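Local coordinates for protein putative alpha-galactosidase/melibiase (Bacteroides fragilis, PDB 4OGZ) that probably hydrolyses terminal, non-reducing alpha-D-galactose residues from alpha-D-galactosides, as a putative alpha-galactosidase of glycosyl hydrolase family 27, at residues A[16-21]-A[29-34]; A[43-48]-A[73-78]; A[47-52]-A[63-68]; A[68-73]-A[89-94]. All coordinates share one frame; numbering follows the deposited sequence. Where two conformers were deposited one is given.

Contact 1 (A[16-21]-A[29-34]); sequences NPPHVV and FLFYIP
Val21 and Phe31 meet by a CH-pi interaction. The CG1 methyl of Val21 sits over one face of the Phe31 ring, 4.2 Å from its centroid and 24° off the normal, displaced toward the rim so that the closest ring atom to CG1 is CE1. In Phe31, CG is anti to the backbone N (chi1 -175°), which turns CG toward segment 16-21. The other methyl of Val21 is used differently: CG2 comes up to the edge of the Phe29 ring, near its plane, at 4.0 Å from CZ.

Further apolar contacts involve the prolines. Pro18 and the Phe31 ring slide past each other in opposite directions, with Pro18 CG 3.9 Å from Phe31 CE1; the carbonyl O of Pro18 lies obliquely to the same ring, near CZ. Pro18 follows a cis peptide bond. Its CD also faces Pro34 CG, at 4.3 Å.

Strands 20-23 and 28-36 belong to different sheets of the putative Ig domain, a beta sandwich, so Val21, Phe29 and Phe31 pack between the two layers. The same interior is lined by Ile90 beside Phe29 and Leu88 beside Phe31.

The polar part lies at the far end, just past strand 14-15, which pairs with strand 28-36. Asn16 N donates to Pro34 O at 2.7 Å in a nearly straight bond (169°), approaching nearly along the C=O axis. The Asn16 CB lies 3.4 Å from that same Pro34 O. Asn16 ND2 bonds to Ser36 OG, just beyond the segment, and to Asp133 O, linking the Ig-like domain to the barrel domain.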
loop_
_atom_site.group_PDB
_atom_site.type_symbol
_atom_site.label_atom_id
_atom_site.label_comp_id
_atom_site.label_asym_id
_atom_site.label_seq_id
_atom_site.Cartn_x
_atom_site.Cartn_y
_atom_site.Cartn_z
ATOM N N ASN A 16 -4.289 9.116 13.110
ATOM C CA ASN A 16 -4.680 8.856 11.753
ATOM C C ASN A 16 -4.927 7.380 11.467
ATOM O O ASN A 16 -4.473 6.510 12.210
ATOM C CB ASN A 16 -3.600 9.411 10.813
ATOM C CG ASN A 16 -3.433 10.910 10.976
ATOM O OD1 ASN A 16 -4.433 11.618 11.100
ATOM N ND2 ASN A 16 -2.188 11.398 11.011
ATOM N N PRO A 17 -5.683 7.103 10.400
ATOM C CA PRO A 17 -5.933 5.745 9.966
ATOM C C PRO A 17 -4.609 5.040 9.650
ATOM O O PRO A 17 -3.626 5.704 9.341
ATOM C CB PRO A 17 -6.706 5.922 8.658
ATOM C CG PRO A 17 -7.285 7.278 8.691
ATOM C CD PRO A 17 -6.491 8.091 9.669
ATOM N N PRO A 18 -4.601 3.708 9.678
ATOM C CA PRO A 18 -5.756 2.819 9.836
ATOM C C PRO A 18 -6.264 2.703 11.277
ATOM O O PRO A 18 -5.454 2.703 12.240
ATOM C CB PRO A 18 -5.211 1.469 9.392
ATOM C CG PRO A 18 -3.735 1.546 9.652
ATOM C CD PRO A 18 -3.333 2.970 9.479
ATOM N N HIS A 19 -7.594 2.650 11.402
ATOM C CA HIS A 19 -8.282 2.459 12.699
ATOM C C HIS A 19 -8.672 1.015 12.940
ATOM O O HIS A 19 -9.329 0.690 13.954
ATOM C CB HIS A 19 -9.520 3.357 12.771
ATOM C CG HIS A 19 -9.206 4.813 12.609
ATOM N ND1 HIS A 19 -8.308 5.463 13.416
ATOM C CD2 HIS A 19 -9.696 5.748 11.761
ATOM C CE1 HIS A 19 -8.229 6.731 13.054
ATOM N NE2 HIS A 19 -9.038 6.925 12.026
ATOM N N VAL A 20 -8.282 0.141 12.010
ATOM C CA VAL A 20 -8.540 -1.282 12.133
ATOM C C VAL A 20 -7.307 -2.008 11.581
ATOM O O VAL A 20 -6.789 -1.650 10.523
ATOM C CB VAL A 20 -9.860 -1.681 11.418
ATOM C CG1 VAL A 20 -10.017 -0.985 10.099
ATOM C CG2 VAL A 20 -9.952 -3.166 11.182
ATOM N N VAL A 21 -6.838 -3.010 12.321
ATOM C CA VAL A 21 -5.658 -3.761 11.962
ATOM C C VAL A 21 -5.890 -5.225 12.285
ATOM O O VAL A 21 -6.556 -5.553 13.266
ATOM C CB VAL A 21 -4.407 -3.245 12.690
ATOM C CG1 VAL A 21 -4.216 -1.790 12.387
ATOM C CG2 VAL A 21 -4.533 -3.437 14.186
ATOM N N PHE A 29 3.121 -9.062 17.047
ATOM C CA PHE A 29 2.288 -7.896 16.743
ATOM C C PHE A 29 3.086 -6.613 16.907
ATOM O O PHE A 29 3.749 -6.415 17.934
ATOM C CB PHE A 29 1.137 -7.784 17.707
ATOM C CG PHE A 29 0.122 -6.679 17.374
ATOM C CD1 PHE A 29 0.315 -5.360 17.776
ATOM C CD2 PHE A 29 -1.065 -6.997 16.704
ATOM C CE1 PHE A 29 -0.644 -4.381 17.482
ATOM C CE2 PHE A 29 -1.995 -6.030 16.386
ATOM C CZ PHE A 29 -1.776 -4.716 16.744
ATOM N N LEU A 30 2.983 -5.739 15.909
ATOM C CA LEU A 30 3.660 -4.466 15.887
ATOM C C LEU A 30 2.786 -3.415 15.185
ATOM O O LEU A 30 2.307 -3.637 14.058
ATOM C CB LEU A 30 5.007 -4.593 15.133
ATOM C CG LEU A 30 5.821 -3.316 15.148
ATOM C CD1 LEU A 30 6.288 -2.988 16.545
ATOM C CD2 LEU A 30 7.021 -3.445 14.179
ATOM N N PHE A 31 2.581 -2.267 15.825
ATOM C CA PHE A 31 1.835 -1.154 15.203
ATOM C C PHE A 31 2.242 0.185 15.792
ATOM O O PHE A 31 2.171 0.402 17.013
ATOM C CB PHE A 31 0.333 -1.362 15.353
ATOM C CG PHE A 31 -0.504 -0.319 14.642
ATOM C CD1 PHE A 31 -0.586 -0.286 13.262
ATOM C CD2 PHE A 31 -1.196 0.621 15.360
ATOM C CE1 PHE A 31 -1.339 0.695 12.612
ATOM C CE2 PHE A 31 -1.961 1.590 14.724
ATOM C CZ PHE A 31 -2.055 1.623 13.344
ATOM N N TYR A 32 2.772 1.051 14.937
ATOM C CA TYR A 32 2.997 2.443 15.291
ATOM C C TYR A 32 1.709 3.220 14.986
ATOM O O TYR A 32 1.184 3.153 13.882
ATOM C CB TYR A 32 4.146 3.048 14.497
ATOM C CG TYR A 32 4.251 4.547 14.671
ATOM C CD1 TYR A 32 4.785 5.101 15.828
ATOM C CD2 TYR A 32 3.792 5.424 13.687
ATOM C CE1 TYR A 32 4.878 6.482 15.995
ATOM C CE2 TYR A 32 3.889 6.798 13.853
ATOM C CZ TYR A 32 4.416 7.305 15.035
ATOM O OH TYR A 32 4.534 8.653 15.217
ATOM N N ILE A 33 1.255 3.982 15.963
ATOM C CA ILE A 33 0.022 4.771 15.852
ATOM C C ILE A 33 0.322 6.034 15.057
ATOM O O ILE A 33 0.958 6.933 15.586
ATOM C CB ILE A 33 -0.487 5.197 17.214
ATOM C CG1 ILE A 33 -0.757 3.974 18.098
ATOM C CG2 ILE A 33 -1.747 6.067 17.090
ATOM C CD1 ILE A 33 -0.690 4.328 19.567
ATOM N N PRO A 34 -0.179 6.113 13.817
ATOM C CA PRO A 34 0.174 7.273 12.996
ATOM C C PRO A 34 -0.473 8.563 13.504
ATOM O O PRO A 34 -1.702 8.696 13.524
ATOM C CB PRO A 34 -0.354 6.884 11.616
ATOM C CG PRO A 34 -0.593 5.421 11.655
ATOM C CD PRO A 34 -0.973 5.148 13.052
#

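Contact 2 (A[43-48]-A[73-78]); sequences WHAENL and VMLKAE
Trp43 to Glu46 pair with Met74 to Ala77 as neighbouring antiparallel strands, 42-46 forming an outer strand of the mixed sheet in the putative Ig domain. The segment axes run 4.6 Å apart at closest approach. Four backbone hydrogen bonds join two hydrogen-bonded pairs: His44 and Lys76 exchange bonds of 2.7 Å from His44 N to Lys76 O and 2.9 Å from Lys76 N to His44 O, and Glu46 and Met74, a selenomethionine, are linked likewise in both directions. Between them, at the non-hydrogen-bonded pair Ala45 and Leu75, Ala45 CA approaches Met74 O.

One face carries Trp43, Ala45, Leu75 and Ala77. The Ala45 methyl lies 3.9 Å from Leu75 CD2, and Ala77 CB approaches the pyrrole part of the Trp43 indole obliquely, equally close to CD1 and NE1 at 4.0 Å. This is the inner face of the beta sandwich: Ile33 of strand 28-36, in the other sheet, packs on both Trp43 and Leu75, while Trp43 NE1 is hydrogen-bonded to Thr35 OG1.

The other face bears His44, Glu46, Met74 and Lys76. Here the His44 side chain crosses that of Glu78 at about a right angle, with ring and carboxylate planes 70° apart and NE2 3.7 Å from Glu78 OE1, proximity without a hydrogen bond.

Beyond the pairing, segment 43-48 leaves the strand at Asn47, and Val73 packs against the bend. With CG1 anti to its backbone N (chi1 178°), Val73 sets that methyl 3.4 Å from Glu46 O and 3.9 Å from Leu48 CD2, whereas CG2 lies against Asn47 O.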
loop_
_atom_site.group_PDB
_atom_site.type_symbol
_atom_site.label_atom_id
_atom_site.label_comp_id
_atom_site.label_asym_id
_atom_site.label_seq_id
_atom_site.Cartn_x
_atom_site.Cartn_y
_atom_site.Cartn_z
ATOM N N TRP A 43 1.370 9.024 24.190
ATOM C CA TRP A 43 0.240 8.212 23.826
ATOM C C TRP A 43 -0.276 7.438 25.028
ATOM O O TRP A 43 0.465 7.133 25.959
ATOM C CB TRP A 43 0.631 7.212 22.761
ATOM C CG TRP A 43 0.788 7.742 21.421
ATOM C CD1 TRP A 43 -0.151 7.790 20.446
ATOM C CD2 TRP A 43 1.998 8.265 20.850
ATOM N NE1 TRP A 43 0.399 8.322 19.291
ATOM C CE2 TRP A 43 1.718 8.614 19.520
ATOM C CE3 TRP A 43 3.284 8.457 21.328
ATOM C CZ2 TRP A 43 2.706 9.149 18.648
ATOM C CZ3 TRP A 43 4.255 8.997 20.471
ATOM C CH2 TRP A 43 3.956 9.319 19.155
ATOM N N HIS A 44 -1.559 7.122 24.989
ATOM C CA HIS A 44 -2.168 6.276 26.000
ATOM C C HIS A 44 -3.100 5.326 25.317
ATOM O O HIS A 44 -3.655 5.629 24.252
ATOM C CB HIS A 44 -2.904 7.108 27.080
ATOM C CG HIS A 44 -2.009 8.082 27.765
ATOM N ND1 HIS A 44 -1.351 7.789 28.943
ATOM C CD2 HIS A 44 -1.587 9.317 27.391
ATOM C CE1 HIS A 44 -0.601 8.822 29.290
ATOM N NE2 HIS A 44 -0.727 9.762 28.366
ATOM N N ALA A 45 -3.232 4.150 25.920
ATOM C CA ALA A 45 -4.127 3.159 25.404
ATOM C C ALA A 45 -4.911 2.593 26.564
ATOM O O ALA A 45 -4.343 2.280 27.584
ATOM C CB ALA A 45 -3.357 2.063 24.706
ATOM N N GLU A 46 -6.221 2.497 26.406
ATOM C CA GLU A 46 -7.060 1.829 27.380
ATOM C C GLU A 46 -7.631 0.600 26.683
ATOM O O GLU A 46 -7.965 0.612 25.483
ATOM C CB GLU A 46 -8.113 2.800 27.938
ATOM C CG GLU A 46 -9.209 2.190 28.813
ATOM C CD GLU A 46 -8.703 1.592 30.130
ATOM O OE1 GLU A 46 -7.480 1.629 30.385
ATOM O OE2 GLU A 46 -9.531 1.087 30.932
ATOM N N ASN A 47 -7.659 -0.502 27.404
ATOM C CA ASN A 47 -8.258 -1.724 26.874
ATOM C C ASN A 47 -7.431 -2.496 25.826
ATOM O O ASN A 47 -7.986 -3.182 24.974
ATOM C CB ASN A 47 -9.615 -1.396 26.241
ATOM C CG ASN A 47 -10.636 -2.435 26.580
ATOM O OD1 ASN A 47 -10.709 -2.853 27.724
ATOM N ND2 ASN A 47 -11.378 -2.913 25.580
ATOM N N LEU A 48 -6.117 -2.404 25.901
ATOM C CA LEU A 48 -5.275 -3.244 25.052
ATOM C C LEU A 48 -5.468 -4.698 25.427
ATOM O O LEU A 48 -5.451 -5.006 26.596
ATOM C CB LEU A 48 -3.804 -2.915 25.229
ATOM C CG LEU A 48 -3.224 -1.768 24.421
ATOM C CD1 LEU A 48 -1.848 -1.474 25.004
ATOM C CD2 LEU A 48 -3.165 -2.084 22.923
ATOM N N VAL A 73 -9.702 -0.848 21.305
ATOM C CA VAL A 73 -8.771 -0.166 22.147
ATOM C C VAL A 73 -9.008 1.324 21.993
ATOM O O VAL A 73 -9.145 1.812 20.854
ATOM C CB VAL A 73 -7.319 -0.504 21.703
ATOM C CG1 VAL A 73 -6.290 0.250 22.548
ATOM C CG2 VAL A 73 -7.091 -2.021 21.725
HETATM N N MSE A 74 -8.954 2.081 23.086
HETATM C CA MSE A 74 -9.123 3.536 22.991
HETATM C C MSE A 74 -7.764 4.139 23.119
HETATM O O MSE A 74 -7.085 3.901 24.098
HETATM C CB MSE A 74 -10.083 4.105 24.039
HETATM C CG MSE A 74 -11.507 3.604 23.749
HETATM SE SE MSE A 74 -12.351 4.329 22.088
HETATM C CE MSE A 74 -11.523 6.097 22.041
ATOM N N LEU A 75 -7.359 4.892 22.094
ATOM C CA LEU A 75 -6.076 5.574 22.062
ATOM C C LEU A 75 -6.257 7.061 22.307
ATOM O O LEU A 75 -7.241 7.679 21.879
ATOM C CB LEU A 75 -5.378 5.369 20.718
ATOM C CG LEU A 75 -5.205 3.934 20.191
ATOM C CD1 LEU A 75 -4.601 3.962 18.801
ATOM C CD2 LEU A 75 -4.358 3.105 21.126
ATOM N N LYS A 76 -5.308 7.622 23.032
ATOM C CA LYS A 76 -5.257 9.034 23.227
ATOM C C LYS A 76 -3.835 9.501 22.930
ATOM O O LYS A 76 -2.879 8.851 23.325
ATOM C CB LYS A 76 -5.676 9.373 24.658
ATOM C CG LYS A 76 -5.997 10.842 24.874
ATOM C CD LYS A 76 -6.861 11.095 26.102
ATOM C CE LYS A 76 -7.475 12.493 26.005
ATOM N NZ LYS A 76 -8.177 12.931 27.240
ATOM N N ALA A 77 -3.714 10.601 22.195
ATOM C CA ALA A 77 -2.441 11.256 21.976
ATOM C C ALA A 77 -2.515 12.676 22.497
ATOM O O ALA A 77 -3.507 13.380 22.276
ATOM C CB ALA A 77 -2.084 11.252 20.497
ATOM N N GLU A 78 -1.470 13.114 23.183
ATOM C CA GLU A 78 -1.493 14.444 23.811
ATOM C C GLU A 78 -0.218 15.187 23.515
ATOM O O GLU A 78 0.859 14.577 23.440
ATOM C CB GLU A 78 -1.723 14.325 25.344
ATOM C CG GLU A 78 -2.701 13.219 25.737
ATOM C CD GLU A 78 -3.129 13.246 27.203
ATOM O OE1 GLU A 78 -2.243 13.154 28.071
ATOM O OE2 GLU A 78 -4.356 13.332 27.477
#

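Contact 3 (A[47-52]-A[63-68]); sequences NLPKGL and GKVVEK
Gly51 and Leu52 run antiparallel to Lys64 and Gly63, closing at 4.5 Å between the CA atoms of Leu52 and Gly63, a non-hydrogen-bonded pair. Lys64 N donates to Gly51 O at 3.1 Å; the bond is fairly straight at the hydrogen (161°), but the donor stands above the carbonyl plane. The CA of Gly63 also approaches Gly51 O, at 3.2 Å. Gly51 and Leu52 also belong to a type II beta turn from Pro49 to Leu52, closed by a bond from Leu52 N to Pro49 O. Gly51 takes the third position with a positive phi (106°), and a side chain there would run into Lys64 O; the close approach at Gly63 likewise depends on its lacking one.

Among the side chains, Val65 is central. Its CG2 methyl rests against both Leu52 CG (3.6 Å) and Pro49 CG (3.7 Å), which lie side by side, and Val65 crosses each of these side chains at about a right angle. Leu52 additionally lays CD2 against the backbone nitrogens of Gly63 and Lys64. Tyr71 of strand 69-79 borders both Pro49 and Val65.

On the outer side, one water bridges the segments: it donates to Lys50 O and to Glu67 OE1 (2.7 Å) and accepts from Val66 N, pinning the turn to the bend that follows strand 60-64. Glu67 OE2 lies 4.1 Å from Lys50 CD; any attraction to the Lys50 ammonium is at long range.

The pairing is that of the open end of a beta hairpin, strands 52-55 and 60-64, entered through a glycine-containing type II turn at one end of the Ig-like sandwich.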
loop_
_atom_site.group_PDB
_atom_site.type_symbol
_atom_site.label_atom_id
_atom_site.label_comp_id
_atom_site.label_asym_id
_atom_site.label_seq_id
_atom_site.Cartn_x
_atom_site.Cartn_y
_atom_site.Cartn_z
ATOM N N ASN A 47 -7.659 -0.502 27.404
ATOM C CA ASN A 47 -8.258 -1.724 26.874
ATOM C C ASN A 47 -7.431 -2.496 25.826
ATOM O O ASN A 47 -7.986 -3.182 24.974
ATOM C CB ASN A 47 -9.615 -1.396 26.241
ATOM C CG ASN A 47 -10.636 -2.435 26.580
ATOM O OD1 ASN A 47 -10.709 -2.853 27.724
ATOM N ND2 ASN A 47 -11.378 -2.913 25.580
ATOM N N LEU A 48 -6.117 -2.404 25.901
ATOM C CA LEU A 48 -5.275 -3.244 25.052
ATOM C C LEU A 48 -5.468 -4.698 25.427
ATOM O O LEU A 48 -5.451 -5.006 26.596
ATOM C CB LEU A 48 -3.804 -2.915 25.229
ATOM C CG LEU A 48 -3.224 -1.768 24.421
ATOM C CD1 LEU A 48 -1.848 -1.474 25.004
ATOM C CD2 LEU A 48 -3.165 -2.084 22.923
ATOM N N PRO A 49 -5.618 -5.599 24.437
ATOM C CA PRO A 49 -5.772 -7.022 24.772
ATOM C C PRO A 49 -4.558 -7.591 25.511
ATOM O O PRO A 49 -3.453 -7.050 25.384
ATOM C CB PRO A 49 -5.906 -7.692 23.403
ATOM C CG PRO A 49 -5.299 -6.753 22.445
ATOM C CD PRO A 49 -5.562 -5.377 22.989
ATOM N N LYS A 50 -4.764 -8.677 26.263
ATOM C CA LYS A 50 -3.656 -9.441 26.831
ATOM C C LYS A 50 -2.522 -9.723 25.809
ATOM O O LYS A 50 -2.745 -10.305 24.757
ATOM C CB LYS A 50 -4.151 -10.770 27.406
ATOM C CG LYS A 50 -3.108 -11.489 28.252
ATOM C CD LYS A 50 -3.543 -12.867 28.752
ATOM C CE LYS A 50 -2.504 -13.398 29.745
ATOM N NZ LYS A 50 -2.260 -14.872 29.719
ATOM N N GLY A 51 -1.321 -9.332 26.179
ATOM C CA GLY A 51 -0.136 -9.625 25.440
ATOM C C GLY A 51 0.412 -8.441 24.689
ATOM O O GLY A 51 1.485 -8.549 24.109
ATOM N N LEU A 52 -0.320 -7.327 24.672
ATOM C CA LEU A 52 0.148 -6.109 24.009
ATOM C C LEU A 52 0.465 -5.048 25.042
ATOM O O LEU A 52 -0.156 -4.997 26.110
ATOM C CB LEU A 52 -0.875 -5.561 22.992
ATOM C CG LEU A 52 -1.287 -6.526 21.882
ATOM C CD1 LEU A 52 -2.264 -5.854 20.924
ATOM C CD2 LEU A 52 -0.071 -7.055 21.110
ATOM N N GLY A 63 3.620 -6.791 20.900
ATOM C CA GLY A 63 3.533 -7.991 21.675
ATOM C C GLY A 63 3.025 -9.137 20.848
ATOM O O GLY A 63 3.438 -9.345 19.725
ATOM N N LYS A 64 2.090 -9.884 21.423
ATOM C CA LYS A 64 1.532 -11.038 20.785
ATOM C C LYS A 64 0.203 -11.340 21.467
ATOM O O LYS A 64 0.169 -11.406 22.684
ATOM C CB LYS A 64 2.460 -12.216 20.968
ATOM C CG LYS A 64 1.781 -13.548 20.743
ATOM C CD LYS A 64 2.770 -14.610 20.303
ATOM C CE LYS A 64 3.827 -14.893 21.345
ATOM N NZ LYS A 64 4.811 -15.885 20.835
ATOM N N VAL A 65 -0.883 -11.438 20.694
ATOM C CA VAL A 65 -2.172 -11.835 21.257
ATOM C C VAL A 65 -2.373 -13.261 20.802
ATOM O O VAL A 65 -2.389 -13.574 19.601
ATOM C CB VAL A 65 -3.368 -10.943 20.808
ATOM C CG1 VAL A 65 -4.667 -11.485 21.378
ATOM C CG2 VAL A 65 -3.176 -9.481 21.191
ATOM N N VAL A 66 -2.577 -14.124 21.776
ATOM C CA VAL A 66 -2.770 -15.542 21.518
ATOM C C VAL A 66 -4.200 -15.899 21.145
ATOM O O VAL A 66 -4.431 -16.765 20.316
ATOM C CB VAL A 66 -2.344 -16.350 22.748
ATOM C CG1 VAL A 66 -2.623 -17.830 22.544
ATOM C CG2 VAL A 66 -0.874 -16.090 23.013
ATOM N N GLU A 67 -5.172 -15.223 21.734
ATOM C CA GLU A 67 -6.568 -15.619 21.544
ATOM C C GLU A 67 -7.185 -14.855 20.368
ATOM O O GLU A 67 -7.125 -13.628 20.318
ATOM C CB GLU A 67 -7.380 -15.416 22.840
ATOM C CG GLU A 67 -6.704 -15.978 24.086
ATOM C CD GLU A 67 -5.802 -14.972 24.827
ATOM O OE1 GLU A 67 -5.415 -13.903 24.246
ATOM O OE2 GLU A 67 -5.462 -15.266 26.009
ATOM N N LYS A 68 -7.824 -15.606 19.473
ATOM C CA LYS A 68 -8.568 -15.052 18.358
ATOM C C LYS A 68 -9.654 -14.100 18.870
ATOM O O LYS A 68 -10.223 -14.319 19.915
ATOM C CB LYS A 68 -9.169 -16.180 17.542
ATOM C CG LYS A 68 -9.590 -15.813 16.138
ATOM C CD LYS A 68 -10.164 -16.999 15.357
ATOM C CE LYS A 68 -9.237 -18.224 15.317
ATOM N NZ LYS A 68 -8.392 -18.281 14.075
HETATM O O HOH W 1 -2.871 -13.163 24.544
#

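Contact 4 (A[68-73]-A[89-94]); sequences KGTYKV and LINIGD
Tyr71 and Ile92 cross obliquely on one face of the paired strands. Ile92 CG1 comes to the edge of the Tyr71 ring, near its plane, 3.7 Å from CE2, and Ile90 O lies at the same kind of position, 3.4 Å from CD2. Tyr71 OH is hydrogen-bonded to Glu67 O. Further along, Ile90 CD1 obliquely meets Val73 CG2.

These residues face the interior of the Ig-like sandwich, and the strands are the two arms of the antiparallel hairpin 69-79/82-92. Gly69 with Ile92 and Tyr71 with Ile90 are hydrogen-bonded pairs, each bonded in both directions; Gly69 N to Ile92 O measures 2.7 Å.

On the opposite face, Thr70 was modelled in two conformers, and in one of them its branches go to different partners. There CG2 lies against Leu89 CD2, at a separation too short to be relied on, while OG1 accepts a weak hydrogen bond from Asn91 ND2 at 3.0 Å (132°).

Where the strands part, the Lys68 chain, bent at chi3 and chi4, passes over Ile92 O and Gly93 and crosses Asp94 at about a right angle. Lys68 NZ and Asp94 OD1 form a salt bridge of 3.0 Å whose hydrogen bond is weak.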
loop_
_atom_site.group_PDB
_atom_site.type_symbol
_atom_site.label_atom_id
_atom_site.label_comp_id
_atom_site.label_asym_id
_atom_site.label_seq_id
_atom_site.Cartn_x
_atom_site.Cartn_y
_atom_site.Cartn_z
ATOM N N LYS A 68 -7.824 -15.606 19.473
ATOM C CA LYS A 68 -8.568 -15.052 18.358
ATOM C C LYS A 68 -9.654 -14.100 18.870
ATOM O O LYS A 68 -10.223 -14.319 19.915
ATOM C CB LYS A 68 -9.169 -16.180 17.542
ATOM C CG LYS A 68 -9.590 -15.813 16.138
ATOM C CD LYS A 68 -10.164 -16.999 15.357
ATOM C CE LYS A 68 -9.237 -18.224 15.317
ATOM N NZ LYS A 68 -8.392 -18.281 14.075
ATOM N N GLY A 69 -9.913 -13.013 18.161
ATOM C CA GLY A 69 -10.893 -12.060 18.647
ATOM C C GLY A 69 -10.802 -10.681 18.076
ATOM O O GLY A 69 -9.833 -10.335 17.402
ATOM N N THR A 70 -11.849 -9.902 18.335
ATOM C CA THR A 70 -11.875 -8.490 17.971
ATOM C C THR A 70 -11.859 -7.655 19.238
ATOM O O THR A 70 -12.715 -7.818 20.156
ATOM C CB THR A 70 -13.083 -8.173 17.084
ATOM O OG1 THR A 70 -12.963 -8.931 15.879
ATOM C CG2 THR A 70 -13.150 -6.695 16.742
ATOM N N TYR A 71 -10.882 -6.774 19.296
ATOM C CA TYR A 71 -10.583 -5.961 20.441
ATOM C C TYR A 71 -10.590 -4.471 20.117
ATOM O O TYR A 71 -9.927 -4.028 19.190
ATOM C CB TYR A 71 -9.223 -6.327 20.956
ATOM C CG TYR A 71 -9.022 -7.778 21.188
ATOM C CD1 TYR A 71 -9.380 -8.363 22.408
ATOM C CD2 TYR A 71 -8.425 -8.581 20.238
ATOM C CE1 TYR A 71 -9.168 -9.709 22.646
ATOM C CE2 TYR A 71 -8.192 -9.924 20.477
ATOM C CZ TYR A 71 -8.574 -10.489 21.686
ATOM O OH TYR A 71 -8.358 -11.832 21.915
ATOM N N LYS A 72 -11.331 -3.698 20.899
ATOM C CA LYS A 72 -11.520 -2.280 20.655
ATOM C C LYS A 72 -10.748 -1.525 21.742
ATOM O O LYS A 72 -11.079 -1.574 22.938
ATOM C CB LYS A 72 -13.029 -1.947 20.611
ATOM C CG LYS A 72 -13.775 -2.618 19.460
ATOM C CD LYS A 72 -15.311 -2.597 19.615
ATOM C CE LYS A 72 -15.957 -3.921 19.185
ATOM N NZ LYS A 72 -17.377 -3.802 18.727
ATOM N N VAL A 73 -9.702 -0.848 21.305
ATOM C CA VAL A 73 -8.771 -0.166 22.147
ATOM C C VAL A 73 -9.008 1.324 21.993
ATOM O O VAL A 73 -9.145 1.812 20.854
ATOM C CB VAL A 73 -7.319 -0.504 21.703
ATOM C CG1 VAL A 73 -6.290 0.250 22.548
ATOM C CG2 VAL A 73 -7.091 -2.021 21.725
ATOM N N LEU A 89 -9.408 -0.762 16.359
ATOM C CA LEU A 89 -9.928 -2.086 16.288
ATOM C C LEU A 89 -8.828 -3.075 15.894
ATOM O O LEU A 89 -8.226 -2.961 14.829
ATOM C CB LEU A 89 -11.065 -2.063 15.294
ATOM C CG LEU A 89 -12.043 -3.215 15.502
ATOM C CD1 LEU A 89 -13.415 -2.879 14.926
ATOM C CD2 LEU A 89 -11.473 -4.466 14.866
ATOM N N ILE A 90 -8.556 -4.035 16.763
ATOM C CA ILE A 90 -7.564 -5.083 16.548
ATOM C C ILE A 90 -8.268 -6.404 16.340
ATOM O O ILE A 90 -8.894 -6.963 17.293
ATOM C CB ILE A 90 -6.614 -5.187 17.731
ATOM C CG1 ILE A 90 -5.985 -3.808 17.995
ATOM C CG2 ILE A 90 -5.578 -6.283 17.468
ATOM C CD1 ILE A 90 -4.890 -3.784 19.057
ATOM N N ASN A 91 -8.219 -6.890 15.109
ATOM C CA ASN A 91 -8.784 -8.144 14.775
ATOM C C ASN A 91 -7.705 -9.228 14.708
ATOM O O ASN A 91 -6.853 -9.246 13.792
ATOM C CB ASN A 91 -9.553 -8.071 13.468
ATOM C CG ASN A 91 -10.099 -9.410 13.075
ATOM O OD1 ASN A 91 -9.391 -10.238 12.516
ATOM N ND2 ASN A 91 -11.343 -9.667 13.441
ATOM N N ILE A 92 -7.734 -10.114 15.698
ATOM C CA ILE A 92 -6.779 -11.184 15.799
ATOM C C ILE A 92 -7.528 -12.335 15.230
ATOM O O ILE A 92 -8.499 -12.815 15.845
ATOM C CB ILE A 92 -6.329 -11.460 17.252
ATOM C CG1 ILE A 92 -5.611 -10.246 17.830
ATOM C CG2 ILE A 92 -5.407 -12.693 17.317
ATOM C CD1 ILE A 92 -4.390 -9.793 17.015
ATOM N N GLY A 93 -7.116 -12.763 14.047
ATOM C CA GLY A 93 -7.942 -13.642 13.241
ATOM C C GLY A 93 -7.244 -14.254 12.051
ATOM O O GLY A 93 -6.020 -14.329 11.984
ATOM N N ASP A 94 -8.053 -14.665 11.092
ATOM C CA ASP A 94 -7.554 -15.297 9.878
ATOM C C ASP A 94 -7.149 -14.308 8.785
ATOM O O ASP A 94 -6.784 -14.745 7.723
ATOM C CB ASP A 94 -8.637 -16.237 9.346
ATOM C CG ASP A 94 -9.027 -17.264 10.387
ATOM O OD1 ASP A 94 -8.097 -17.735 11.110
ATOM O OD2 ASP A 94 -10.245 -17.530 10.530
#

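In the fold
All four contacts lie in the Ig-like sandwich. Contacts 2 and 4 lie on the two sides of strand 69-79, in different parts of its length: they share Val73, their centres are 16 Å apart, and Asn47 ND2 reaches Lys72 O at 3.0 Å. Contact 1 joins that sheet to the other. Backbone hydrogen bonds tie strand 20-23 to 82-92 within one sheet (Val21 O to Asn91 N of contact 4, 2.8 Å) and 28-36 to 60-64 within the other (Phe29 N to Gly63 O of contact 3, 2.7 Å), and Phe29 CB packs on Leu52 CD2 at 3.7 Å. Contacts 3 and 4 have centres only 9 Å apart, with Pro49 CB on Tyr71 CD1. A triethylene glycol, probably from crystallisation, lies about 4 Å from the Val21 side chain.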